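Local atomic coordinates of UPF0234 protein XC_3703 (Xanthomonas campestris pv. campestris, PDB entry 5B7W), a protein that binds the bacterial second messenger cyclic di-GMP and, as its effector, regulates virulence and biofilm formation. Residues D62-R65 and A66-A70; V83-L87 and A88-Q92. All coordinates share one frame; numbering follows the deposited sequence.

Contact 1: residues D62-R65 and A66-A70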
# COMPACT_ATOMS: atom_id res chain seq x y z
N ASP A 62 -2.70 12.08 9.00
CA ASP A 62 -1.62 12.86 8.42
C ASP A 62 -0.27 12.43 8.97
O ASP A 62 0.73 12.39 8.24
CB ASP A 62 -1.85 14.35 8.67
CG ASP A 62 -3.18 14.83 8.12
OD1 ASP A 62 -3.68 14.23 7.14
OD2 ASP A 62 -3.73 15.82 8.66
N ILE A 63 -0.21 12.11 10.27
CA ILE A 63 1.02 11.61 10.86
C ILE A 63 1.37 10.24 10.28
O ILE A 63 2.52 9.97 9.92
CB ILE A 63 0.90 11.55 12.39
CG1 ILE A 63 0.67 12.95 12.97
CG2 ILE A 63 2.14 10.90 13.00
CD1 ILE A 63 0.39 12.95 14.45
N LEU A 64 0.37 9.36 10.18
CA LEU A 64 0.62 8.01 9.68
C LEU A 64 1.09 8.03 8.23
O LEU A 64 1.98 7.27 7.84
CB LEU A 64 -0.64 7.16 9.83
CG LEU A 64 -0.51 5.69 9.40
CD1 LEU A 64 0.55 4.98 10.24
CD2 LEU A 64 -1.85 4.98 9.51
N ARG A 65 0.50 8.91 7.41
CA ARG A 65 0.95 9.04 6.02
C ARG A 65 2.40 9.49 5.96
O ARG A 65 3.22 8.91 5.24
CB ARG A 65 0.06 10.03 5.27
CG ARG A 65 -1.31 9.48 4.87
CD ARG A 65 -1.92 10.34 3.77
NE ARG A 65 -3.15 9.77 3.23
CZ ARG A 65 -4.36 10.29 3.43
NH1 ARG A 65 -4.50 11.39 4.15
NH2 ARG A 65 -5.43 9.70 2.90
N ALA A 66 2.75 10.53 6.72
CA ALA A 66 4.11 11.06 6.69
C ALA A 66 5.12 10.04 7.18
O ALA A 66 6.23 9.94 6.65
CB ALA A 66 4.20 12.34 7.51
N ARG A 67 4.75 9.26 8.20
CA ARG A 67 5.66 8.24 8.71
C ARG A 67 5.88 7.13 7.70
O ARG A 67 7.01 6.69 7.47
CB ARG A 67 5.14 7.68 10.04
CG ARG A 67 5.21 8.65 11.20
CD ARG A 67 6.58 9.30 11.31
NE ARG A 67 6.58 10.67 10.83
CZ ARG A 67 7.64 11.29 10.32
NH1 ARG A 67 8.80 10.66 10.22
NH2 ARG A 67 7.54 12.55 9.91
N LEU A 68 4.79 6.65 7.07
CA LEU A 68 4.91 5.59 6.08
C LEU A 68 5.74 6.05 4.89
O LEU A 68 6.61 5.32 4.40
CB LEU A 68 3.52 5.13 5.64
CG LEU A 68 2.73 4.32 6.68
CD1 LEU A 68 1.27 4.26 6.29
CD2 LEU A 68 3.31 2.93 6.81
N LEU A 69 5.47 7.26 4.39
CA LEU A 69 6.26 7.80 3.30
C LEU A 69 7.72 7.95 3.70
O LEU A 69 8.63 7.66 2.91
CB LEU A 69 5.69 9.15 2.86
CG LEU A 69 4.32 9.10 2.17
CD1 LEU A 69 3.67 10.48 2.15
CD2 LEU A 69 4.45 8.55 0.76
N ALA A 70 7.98 8.37 4.95
CA ALA A 70 9.34 8.54 5.42
C ALA A 70 10.13 7.23 5.43
O ALA A 70 11.36 7.27 5.41
CB ALA A 70 9.34 9.15 6.83

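Contact 2: residues V83-L87 and A88-Q92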
# COMPACT_ATOMS: atom_id res chain seq x y z
N VAL A 83 -14.63 5.89 9.97
CA VAL A 83 -14.29 6.34 11.32
C VAL A 83 -15.48 6.02 12.22
O VAL A 83 -16.56 6.60 12.07
CB VAL A 83 -13.95 7.83 11.35
CG1 VAL A 83 -13.58 8.25 12.76
CG2 VAL A 83 -12.83 8.14 10.37
N GLU A 84 -15.29 5.09 13.14
CA GLU A 84 -16.34 4.67 14.06
C GLU A 84 -16.18 5.40 15.38
O GLU A 84 -15.09 5.42 15.96
CB GLU A 84 -16.30 3.16 14.28
CG GLU A 84 -17.09 2.37 13.24
CD GLU A 84 -16.47 1.02 12.94
OE1 GLU A 84 -15.64 0.55 13.74
OE2 GLU A 84 -16.81 0.44 11.89
N THR A 85 -17.27 6.01 15.86
CA THR A 85 -17.28 6.78 17.09
C THR A 85 -18.31 6.19 18.04
O THR A 85 -19.46 5.99 17.67
CB THR A 85 -17.59 8.25 16.83
OG1 THR A 85 -18.88 8.37 16.22
CG2 THR A 85 -16.54 8.87 15.92
N ASN A 86 -17.88 5.92 19.28
CA ASN A 86 -18.79 5.55 20.35
C ASN A 86 -18.51 6.48 21.52
O ASN A 86 -17.89 7.54 21.38
CB ASN A 86 -18.66 4.06 20.70
CG ASN A 86 -17.22 3.64 20.97
OD1 ASN A 86 -16.42 4.42 21.48
ND2 ASN A 86 -16.90 2.40 20.65
N LEU A 87 -18.97 6.09 22.71
CA LEU A 87 -18.73 6.92 23.89
C LEU A 87 -17.26 6.92 24.29
O LEU A 87 -16.78 7.92 24.85
CB LEU A 87 -19.60 6.44 25.05
CG LEU A 87 -19.73 7.38 26.25
CD1 LEU A 87 -20.17 8.76 25.82
CD2 LEU A 87 -20.69 6.80 27.28
N ALA A 88 -16.54 5.84 24.01
CA ALA A 88 -15.13 5.76 24.39
C ALA A 88 -14.26 6.66 23.52
O ALA A 88 -13.19 7.09 23.97
CB ALA A 88 -14.65 4.32 24.32
N GLY A 89 -14.68 6.94 22.30
CA GLY A 89 -13.91 7.78 21.41
C GLY A 89 -14.11 7.35 19.96
O GLY A 89 -15.10 6.71 19.63
N ALA A 90 -13.15 7.74 19.12
CA ALA A 90 -13.18 7.44 17.70
C ALA A 90 -12.14 6.39 17.36
O ALA A 90 -11.04 6.38 17.93
CB ALA A 90 -12.93 8.71 16.87
N ARG A 91 -12.49 5.49 16.44
CA ARG A 91 -11.59 4.44 15.99
C ARG A 91 -11.73 4.28 14.48
O ARG A 91 -12.81 4.47 13.92
CB ARG A 91 -11.87 3.10 16.68
CG ARG A 91 -11.68 3.13 18.19
CD ARG A 91 -11.90 1.76 18.80
NE ARG A 91 -11.72 1.77 20.25
CZ ARG A 91 -10.56 1.59 20.86
NH1 ARG A 91 -9.46 1.38 20.15
NH2 ARG A 91 -10.49 1.61 22.19
N GLN A 92 -10.62 3.93 13.83
CA GLN A 92 -10.62 3.73 12.39
C GLN A 92 -9.61 2.65 12.02
O GLN A 92 -8.48 2.66 12.51
CB GLN A 92 -10.30 5.03 11.65
CG GLN A 92 -10.46 4.93 10.14
CD GLN A 92 -10.05 6.20 9.42
OE1 GLN A 92 -9.23 6.97 9.92
NE2 GLN A 92 -10.62 6.43 8.25

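Contact 1: residues D62-R65 and A66-A70
Ala66, Arg67, Leu68 and Leu69 each give their backbone N-H to the carbonyl four residues earlier, and so carry helix 54-70 unbroken through this part of the chain. The helix is one of two that pack on one side of the four-stranded antiparallel sheet in the RRM-like domain II. Its donors and acceptors pair in strict sequence: Ala66 N with Asp62 O, Arg67 N with Ile63 O, Leu68 N with Leu64 O, and Leu69 N with Arg65 O, all at 2.9 to 3.1 Å. The last is the straightest, with 171° at the hydrogen. One step further on, Ala70 N closes on Ala66 O, so this acceptor is satisfied as well.

Three side chains fold back over the same carbonyls: the CG atoms of Arg67, Leu68 and Leu69 each lie 3.3 Å from the O of Ile63, Leu64 and Arg65 respectively. Beyond its CG the Arg67 chain bends at chi2 (-49°) and chi3; its charge is met by Glu25 on helix 12-26, whose OE2 forms a salt bridge with NE. Ile63 leans on the same helix, at Glu25 and Leu26. On the buried side Leu64 turns to Ile47 and Gln49 of strand 46-51, whereas Leu68 settles among Leu15, Ala18 and Leu78. With its CG anti to the carbonyl carbon (chi1 -72°), Leu68 sends CD1 back along the helix, over Leu64 O and up to the fork of the other leucine, where CD1 of Leu68 lies 3.9 Å from CG of Leu64.

Contact 2: residues V83-L87 and A88-Q92
Val83 and Gln92 face each other at one end of this contact, the glutamine side chain passing across the valine. CG2 of Val83 packs against the terminal amide of Gln92, 3.5 Å from its CD, while CG1 turns to the methyl of Ala90. The extended shape of the glutamine, with CG anti to N (chi1 -172°) and no bend at chi2, carries the amide out to CG2. The amide is held by more than this apolar cover: NE2 of Gln92 donates to Gly81 O, on the same strand as Glu84.

One step nearer the turn, Arg91 forms a hydrogen-bonded antiparallel pair with Glu84. Arg91 N donates to Glu84 O at 2.6 Å, and Glu84 N returns a bond to Arg91 O at 2.7 Å. Strands 78-85 and 90-96 thereby make a beta hairpin at one edge of the domain II sheet, and the side chains of Glu84 and Arg91 leave it on the same face. The other face carries the non-hydrogen-bonded pair Thr85 and Ala90, where Thr85 CG2 meets Ala90 CB at 3.7 Å; Ala90 also touches Val57 of helix 54-70.

Ala88 sits in the two-residue loop, after Leu87. The loop is closed by Asn86 N, which donates to Gly89 O at 2.9 Å; the return bond from Gly89 N to Asn86 O is weak. Asn86 strengthens the turn with its side chain: chi1 of 52° swings the amide inward, and OD1 accepts from Gly89 N at 3.2 Å and, weakly, from Ala88 N. The methyl of Ala88 rests against that oxygen, CB to Asn86 OD1 being 3.3 Å.

Overall arrangement
Both contacts are local and both belong to domain II, yet they illustrate two ways of satisfying a backbone. Contact 1 lies on helix 54-70, with Ile63, Leu64 and Leu68 buried in the interior, and its backbone hydrogen bonds all run four residues back. Contact 2 lies farther from the centre of the chain and is more exposed, though Gly89, Ala90 and Gln92 are buried; there the bonds pass between neighbouring strands, and a side-chain amide helps at the turn. The two regions do not touch, their nearest atoms being about 8 Å apart, but they share elements: helix 54-70 leads into strand 78-85, and its earlier turns pack on Val83, Ala90 and Gln92.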